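Local coordinates for putative DNA binding protein (Bacteroides thetaiotaomicron VPI-5482, PDB 3HTN) that is of unproven function, possibly DNA binding, and binds metal ions through histidines of its PCC domain, at residues A[20-23]-A[24-28]. Sequence-based numbering, arbitrary orientation. Where two conformers were deposited one is given.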
loop_
_atom_site.group_PDB
_atom_site.type_symbol
_atom_site.label_atom_id
_atom_site.label_comp_id
_atom_site.label_asym_id
_atom_site.label_seq_id
_atom_site.Cartn_x
_atom_site.Cartn_y
_atom_site.Cartn_z
ATOM N N VAL A 20 -11.884 5.423 9.025
ATOM C CA VAL A 20 -11.647 6.655 9.763
ATOM C C VAL A 20 -11.481 7.808 8.798
ATOM O O VAL A 20 -10.654 7.741 7.892
ATOM C CB VAL A 20 -10.424 6.530 10.657
ATOM C CG1 VAL A 20 -10.193 7.805 11.461
ATOM C CG2 VAL A 20 -10.590 5.313 11.560
ATOM N N SER A 21 -12.308 8.837 8.986
ATOM C CA SER A 21 -12.253 10.067 8.231
ATOM C C SER A 21 -11.723 11.155 9.139
ATOM O O SER A 21 -12.410 11.605 10.045
ATOM C CB SER A 21 -13.625 10.402 7.672
ATOM O OG SER A 21 -13.550 11.566 6.898
ATOM N N ILE A 22 -10.484 11.559 8.911
ATOM C CA ILE A 22 -9.849 12.536 9.779
ATOM C C ILE A 22 -10.375 13.921 9.406
ATOM O O ILE A 22 -10.684 14.191 8.233
ATOM C CB ILE A 22 -8.301 12.419 9.671
ATOM C CG1 ILE A 22 -7.850 11.016 10.137
ATOM C CG2 ILE A 22 -7.638 13.515 10.483
ATOM C CD1 ILE A 22 -6.391 10.797 10.222
ATOM N N ASN A 23 -10.548 14.787 10.418
ATOM C CA ASN A 23 -11.025 16.142 10.198
ATOM C C ASN A 23 -10.010 16.929 9.398
ATOM O O ASN A 23 -8.803 16.720 9.526
ATOM C CB ASN A 23 -11.275 16.885 11.529
ATOM C CG ASN A 23 -12.435 16.324 12.320
ATOM O OD1 ASN A 23 -13.135 15.432 11.873
ATOM N ND2 ASN A 23 -12.609 16.833 13.543
ATOM N N ASN A 24 -10.476 17.874 8.604
ATOM C CA ASN A 24 -9.573 18.695 7.845
ATOM C C ASN A 24 -8.721 19.539 8.797
ATOM O O ASN A 24 -9.108 19.812 9.952
ATOM C CB ASN A 24 -10.357 19.605 6.913
ATOM C CG ASN A 24 -9.534 20.110 5.749
ATOM O OD1 ASN A 24 -8.395 19.688 5.547
ATOM N ND2 ASN A 24 -10.108 21.038 4.973
ATOM N N HIS A 25 -7.548 19.938 8.326
ATOM C CA HIS A 25 -6.631 20.796 9.080
ATOM C C HIS A 25 -6.144 20.182 10.383
ATOM O O HIS A 25 -5.761 20.897 11.313
ATOM C CB HIS A 25 -7.273 22.164 9.370
ATOM C CG HIS A 25 -7.893 22.791 8.174
ATOM N ND1 HIS A 25 -7.182 23.045 7.025
ATOM C CD2 HIS A 25 -9.152 23.223 7.947
ATOM C CE1 HIS A 25 -7.974 23.619 6.140
ATOM N NE2 HIS A 25 -9.180 23.721 6.669
ATOM N N THR A 26 -6.139 18.858 10.444
ATOM C CA THR A 26 -5.768 18.119 11.627
ATOM C C THR A 26 -4.506 17.332 11.343
ATOM O O THR A 26 -4.323 16.863 10.215
ATOM C CB THR A 26 -6.921 17.180 11.973
ATOM O OG1 THR A 26 -8.103 17.979 12.176
ATOM C CG2 THR A 26 -6.661 16.377 13.218
ATOM N N GLU A 27 -3.638 17.199 12.345
ATOM C CA GLU A 27 -2.412 16.437 12.213
ATOM C C GLU A 27 -2.795 14.952 12.288
ATOM O O GLU A 27 -3.324 14.474 13.302
ATOM C CB GLU A 27 -1.368 16.863 13.256
ATOM C CG GLU A 27 0.044 16.477 12.838
ATOM C CD GLU A 27 0.316 15.029 13.051
ATOM O OE1 GLU A 27 0.305 14.614 14.227
ATOM O OE2 GLU A 27 0.497 14.325 12.058
ATOM N N ILE A 28 -2.498 14.248 11.204
ATOM C CA ILE A 28 -3.004 12.879 10.984
ATOM C C ILE A 28 -2.457 11.830 11.954
ATOM O O ILE A 28 -3.177 10.912 12.376
ATOM C CB ILE A 28 -2.736 12.477 9.521
ATOM C CG1 ILE A 28 -3.596 13.332 8.587
ATOM C CG2 ILE A 28 -3.003 10.983 9.271
ATOM C CD1 ILE A 28 -3.210 13.232 7.111
#
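I22 and I28 meet where strand 17-22 of the PCC domain gives way, through a type II beta turn from N23 to T26, to helix 28-39. The contact is local.

Apolar packing comes first. The I22 side chain crosses that of I28 at about a right angle, and I22 CD1 lies 3.5 Å from I28 CG2. With I22 CG1 anti to the carbonyl carbon (chi1 -62°), I22 CG2 falls anti to the backbone N and beside T26, 4.0 Å from T26 CB. A31 and L32 of the helix and F123 of strand 120-127 also touch I22. Cutting I22 back to an alanine would probably leave I28 CG2 and T26 CB without these methyl neighbours and open a gap between the turn and the start of the helix.

Polar contacts cluster at the turn. T26 OG1 sits 3.0 Å from N23 O and 3.1 Å from N24 O. The N24 carboxamide oxygen accepts a hydrogen bond from G119 N and a weak one from H25 N. Beyond the turn, E27 is the N-cap of helix 28-39: OE1 accepts from K30 N, OE2 from V29 N and from A115 N. N24 ND2 lies 3.3 Å above the plane of the H25 ring, offset toward its rim.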